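Local coordinates for protein uricase (Bacillus fastidiosus, PDB 4R8X) that catalyses the oxidation of urate with molecular oxygen to 5-hydroxyisourate, the first step of urate degradation to (S)-allantoin, at residues F41-A45 and E112-Y116; T87-Q93 and D213-D217. All coordinates share one frame; numbering follows the deposited sequence.

Helix 88-102 joins the two contacts, whose centres lie about 13 Å apart. Contact 1 pairs two neighbouring strands of the large antiparallel sheet and is partly buried: one face lies under the helix, while Lys-114 on the other is exposed. Contact 2 is more fully buried and sets the first turns of that helix against the 213-217 loop, which belongs to the later part of the chain. Met-43 and Ala-113 of contact 1 pack against Leu-88, and Met-43 also meets Phe-91. Main-chain ladder bonds carry contact 1, whereas contact 2 rests on a threonine hydroxyl, close glycine packing and a lysine-glutamine crossing.

Contact 1 (F41-A45 and E112-Y116); sequences FGMNA and EAKEY
Asn-44 and Lys-114 form the antiparallel hydrogen-bonded pair at the middle of this strand pairing: Asn-44 N donates to Lys-114 O at 2.8 Å, and Lys-114 N returns a bond to Asn-44 O at 3.0 Å. A third bond, Tyr-116 N to Gly-42 O at 2.9 Å, is nearly straight at hydrogen, but the donor stands well above the carbonyl plane, 49° out of it. Water 1 accepts from Gly-42 N and probably donates to Tyr-116 O. CA-H...O contacts flank the central pair, Met-43 CA to Lys-114 O at 3.3 Å and Ala-113 CA to Asn-44 O at 3.4 Å.

Side-chain packing is modest. Met-43 SD reaches Ala-113 CB at 4.1 Å; with CG set between the backbone N and carbonyl carbon (chi1 71°) and the chain bent at chi3, its methyl end leads away from strand 108-125 toward Phe-91 of helix 88-102. Tyr-116 lays its CB against the Gly-42 peptide, 3.6 Å from Gly-42 O, and sends its ring outward, where Tyr-116 OH is hydrogen-bonded to Glu-291 of the second subunit.

The polar ends also leave the pair. Asn-44 ND2 bonds to Asp-11 on strand 5-17, and the Glu-115 carboxylate is shared between a salt bridge to Lys-36 and the main-chain N of Val-144.

The axes of the two short segments are 131° apart, a strongly twisted antiparallel pair. It belongs to the sheet that, with helices such as 88-102 on one face, makes up the tunnelling (T-) fold of uricases.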
# COMPACT_ATOMS: atom_id res chain seq x y z
N PHE D 41 -15.01 -1.22 -20.41
CA PHE D 41 -15.99 -1.55 -19.39
C PHE D 41 -15.30 -2.58 -18.52
O PHE D 41 -15.41 -3.79 -18.76
CB PHE D 41 -17.24 -2.12 -20.08
CG PHE D 41 -18.40 -2.41 -19.17
CD1 PHE D 41 -19.18 -1.38 -18.68
CD2 PHE D 41 -18.73 -3.72 -18.84
CE1 PHE D 41 -20.28 -1.65 -17.86
CE2 PHE D 41 -19.82 -3.99 -18.02
CZ PHE D 41 -20.59 -2.96 -17.53
N GLY D 42 -14.55 -2.10 -17.53
CA GLY D 42 -13.69 -2.96 -16.74
C GLY D 42 -13.95 -2.88 -15.25
O GLY D 42 -14.36 -1.85 -14.73
N MET D 43 -13.67 -3.97 -14.56
CA MET D 43 -13.93 -4.04 -13.12
C MET D 43 -13.11 -5.13 -12.47
O MET D 43 -12.59 -6.03 -13.14
CB MET D 43 -15.41 -4.32 -12.87
CG MET D 43 -15.79 -5.76 -13.23
SD MET D 43 -17.53 -6.03 -13.55
CE MET D 43 -17.66 -5.20 -15.14
N ASN D 44 -13.02 -5.05 -11.15
CA ASN D 44 -12.53 -6.10 -10.30
C ASN D 44 -13.77 -6.71 -9.65
O ASN D 44 -14.38 -6.09 -8.79
CB ASN D 44 -11.60 -5.51 -9.23
CG ASN D 44 -11.06 -6.55 -8.28
OD1 ASN D 44 -11.62 -7.63 -8.15
ND2 ASN D 44 -9.96 -6.22 -7.59
N ALA D 45 -14.12 -7.93 -10.08
CA ALA D 45 -15.31 -8.61 -9.58
C ALA D 45 -14.98 -9.67 -8.53
O ALA D 45 -13.91 -10.28 -8.54
CB ALA D 45 -16.09 -9.24 -10.74
N GLU D 112 -19.92 -8.71 -6.26
CA GLU D 112 -19.48 -7.37 -5.89
C GLU D 112 -18.51 -6.89 -6.96
O GLU D 112 -17.75 -7.68 -7.51
CB GLU D 112 -18.77 -7.39 -4.54
CG GLU D 112 -19.66 -7.83 -3.40
CD GLU D 112 -18.91 -8.01 -2.10
OE1 GLU D 112 -17.73 -7.61 -2.01
OE2 GLU D 112 -19.51 -8.55 -1.15
N ALA D 113 -18.52 -5.60 -7.27
CA ALA D 113 -17.58 -5.10 -8.26
C ALA D 113 -17.07 -3.72 -7.91
O ALA D 113 -17.78 -2.88 -7.37
CB ALA D 113 -18.20 -5.13 -9.65
N LYS D 114 -15.78 -3.52 -8.20
CA LYS D 114 -15.15 -2.20 -8.13
C LYS D 114 -14.69 -1.84 -9.52
O LYS D 114 -13.92 -2.58 -10.13
CB LYS D 114 -13.95 -2.25 -7.19
CG LYS D 114 -14.30 -2.53 -5.74
CD LYS D 114 -13.05 -2.61 -4.86
CE LYS D 114 -13.41 -2.92 -3.41
NZ LYS D 114 -12.21 -3.16 -2.57
N GLU D 115 -15.18 -0.72 -10.05
CA GLU D 115 -14.80 -0.29 -11.39
C GLU D 115 -13.29 -0.17 -11.47
O GLU D 115 -12.64 0.23 -10.51
CB GLU D 115 -15.43 1.06 -11.71
CG GLU D 115 -15.12 1.57 -13.10
CD GLU D 115 -15.56 3.00 -13.31
OE1 GLU D 115 -15.51 3.80 -12.34
OE2 GLU D 115 -15.97 3.33 -14.43
N TYR D 116 -12.76 -0.57 -12.62
CA TYR D 116 -11.36 -0.38 -12.98
C TYR D 116 -11.43 0.82 -13.92
O TYR D 116 -11.67 0.67 -15.12
CB TYR D 116 -10.88 -1.64 -13.68
CG TYR D 116 -9.38 -1.80 -13.93
CD1 TYR D 116 -8.58 -2.52 -13.04
CD2 TYR D 116 -8.79 -1.33 -15.10
CE1 TYR D 116 -7.22 -2.72 -13.30
CE2 TYR D 116 -7.46 -1.53 -15.36
CZ TYR D 116 -6.67 -2.22 -14.46
OH TYR D 116 -5.33 -2.42 -14.75
O HOH W 1 -13.85 0.64 -16.94

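Contact 2 (T87-Q93 and D213-D217); sequences TLEGFLQ and DAKGD
Gly-90, in the first turn of helix 88-102, brings its backbone to Lys-215, where Gly-90 CA and Lys-215 CA are 4.1 Å apart. The opposing segment is the end of a short 3-10 turn, closed by a bond from Gly-216 N to Asp-213 O; beyond it the chain swings away through Gly-216, whose phi is positive (81°). With only hydrogens on its CA, Gly-90 lets the Lys-215 backbone come this near while its N-H points to Thr-87 OG1.

Thr-87 is the N-cap of the helix, and its hydroxyl serves both segments. OG1 accepts from Gly-90 N at 2.9 Å, capping the helix, and donates to Ala-214 O, also at 2.9 Å, lying in the carbonyl plane. A chi1 of 76° puts OG1 between the backbone N and carbonyl carbon, where it can face the first turn, while CG2 rests 3.9 Å from Gly-216 CA. Alongside, Glu-89 CB meets Ala-214 CB at 3.7 Å. The bend at chi2 turns the Glu-89 carboxylate to Tyr-222 and Ser-164, whose hydroxyls satisfy its buried oxygens.

Farther along the helix, Gln-93 and Lys-215 cross at about a right angle. Lys-215 CE lies 3.4 Å from both Gln-93 OE1 and Gln-93 NE2, the methylene standing over the face of the amide, toward its oxygen and nitrogen. Water 2 accepts from Gln-93 NE2 and Lys-215 NZ, bridging the two, and Gln-93 NE2 also bonds to Glu-97.

The arrangement is a threonine N-cap whose hydroxyl also ties down a neighbouring loop; here it fastens the start of helix 88-102 to the connection between strand 198-208 and helix 225-238.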
# COMPACT_ATOMS: atom_id res chain seq x y z
N THR D 87 -24.49 -1.05 -17.88
CA THR D 87 -24.29 -0.66 -16.48
C THR D 87 -23.67 -1.77 -15.65
O THR D 87 -23.79 -2.96 -15.95
CB THR D 87 -25.61 -0.24 -15.77
OG1 THR D 87 -26.40 -1.39 -15.45
CG2 THR D 87 -26.41 0.73 -16.63
N LEU D 88 -22.98 -1.37 -14.58
CA LEU D 88 -22.32 -2.32 -13.71
C LEU D 88 -23.36 -3.19 -13.02
O LEU D 88 -23.21 -4.41 -12.96
CB LEU D 88 -21.48 -1.57 -12.67
CG LEU D 88 -20.58 -2.43 -11.79
CD1 LEU D 88 -19.66 -3.32 -12.62
CD2 LEU D 88 -19.74 -1.52 -10.90
N GLU D 89 -24.42 -2.57 -12.52
CA GLU D 89 -25.49 -3.30 -11.84
C GLU D 89 -26.18 -4.29 -12.77
O GLU D 89 -26.54 -5.39 -12.35
CB GLU D 89 -26.53 -2.34 -11.26
CG GLU D 89 -26.01 -1.37 -10.22
CD GLU D 89 -25.56 -0.04 -10.81
OE1 GLU D 89 -25.57 0.95 -10.05
OE2 GLU D 89 -25.22 0.04 -12.01
N GLY D 90 -26.40 -3.87 -14.01
CA GLY D 90 -26.97 -4.74 -15.03
C GLY D 90 -26.10 -5.95 -15.24
O GLY D 90 -26.59 -7.08 -15.24
N PHE D 91 -24.79 -5.74 -15.40
CA PHE D 91 -23.90 -6.86 -15.61
C PHE D 91 -23.89 -7.83 -14.42
O PHE D 91 -23.96 -9.04 -14.61
CB PHE D 91 -22.48 -6.38 -15.88
CG PHE D 91 -21.50 -7.50 -16.07
CD1 PHE D 91 -21.66 -8.41 -17.10
CD2 PHE D 91 -20.42 -7.65 -15.20
CE1 PHE D 91 -20.76 -9.45 -17.27
CE2 PHE D 91 -19.52 -8.68 -15.36
CZ PHE D 91 -19.68 -9.59 -16.40
N LEU D 92 -23.82 -7.31 -13.20
CA LEU D 92 -23.78 -8.17 -12.02
C LEU D 92 -25.05 -9.01 -11.88
O LEU D 92 -24.98 -10.20 -11.57
CB LEU D 92 -23.51 -7.34 -10.75
CG LEU D 92 -22.19 -6.58 -10.70
CD1 LEU D 92 -21.99 -6.07 -9.28
CD2 LEU D 92 -20.99 -7.44 -11.15
N GLN D 93 -26.21 -8.39 -12.11
CA GLN D 93 -27.44 -9.18 -12.00
C GLN D 93 -27.51 -10.25 -13.08
O GLN D 93 -27.92 -11.38 -12.81
CB GLN D 93 -28.68 -8.30 -12.06
CG GLN D 93 -29.94 -9.10 -11.82
CD GLN D 93 -31.16 -8.24 -11.64
OE1 GLN D 93 -31.06 -7.04 -11.36
NE2 GLN D 93 -32.33 -8.84 -11.80
N ASP D 213 -34.49 -0.38 -12.40
CA ASP D 213 -33.93 0.86 -12.93
C ASP D 213 -32.39 0.81 -13.06
O ASP D 213 -31.82 1.43 -13.95
CB ASP D 213 -34.31 2.06 -12.06
CG ASP D 213 -35.77 2.47 -12.19
OD1 ASP D 213 -36.49 1.92 -13.05
OD2 ASP D 213 -36.19 3.36 -11.44
N ALA D 214 -31.75 0.06 -12.16
CA ALA D 214 -30.30 -0.07 -12.15
C ALA D 214 -29.75 -0.81 -13.36
O ALA D 214 -28.56 -0.73 -13.63
CB ALA D 214 -29.86 -0.75 -10.86
N LYS D 215 -30.60 -1.53 -14.08
CA LYS D 215 -30.20 -2.26 -15.27
C LYS D 215 -29.94 -1.36 -16.47
O LYS D 215 -29.29 -1.78 -17.43
CB LYS D 215 -31.26 -3.28 -15.65
CG LYS D 215 -31.42 -4.42 -14.68
CD LYS D 215 -32.45 -5.39 -15.22
CE LYS D 215 -32.79 -6.45 -14.21
NZ LYS D 215 -33.65 -7.48 -14.86
N GLY D 216 -30.49 -0.15 -16.45
CA GLY D 216 -30.19 0.83 -17.47
C GLY D 216 -30.97 0.66 -18.76
O GLY D 216 -30.66 1.31 -19.75
N ASP D 217 -31.99 -0.19 -18.75
CA ASP D 217 -32.80 -0.41 -19.94
C ASP D 217 -33.56 0.86 -20.33
O ASP D 217 -33.85 1.08 -21.51
CB ASP D 217 -33.74 -1.59 -19.75
CG ASP D 217 -33.00 -2.91 -19.71
OD1 ASP D 217 -33.30 -3.75 -18.84
OD2 ASP D 217 -32.10 -3.11 -20.55
O HOH W 2 -35.20 -8.04 -12.20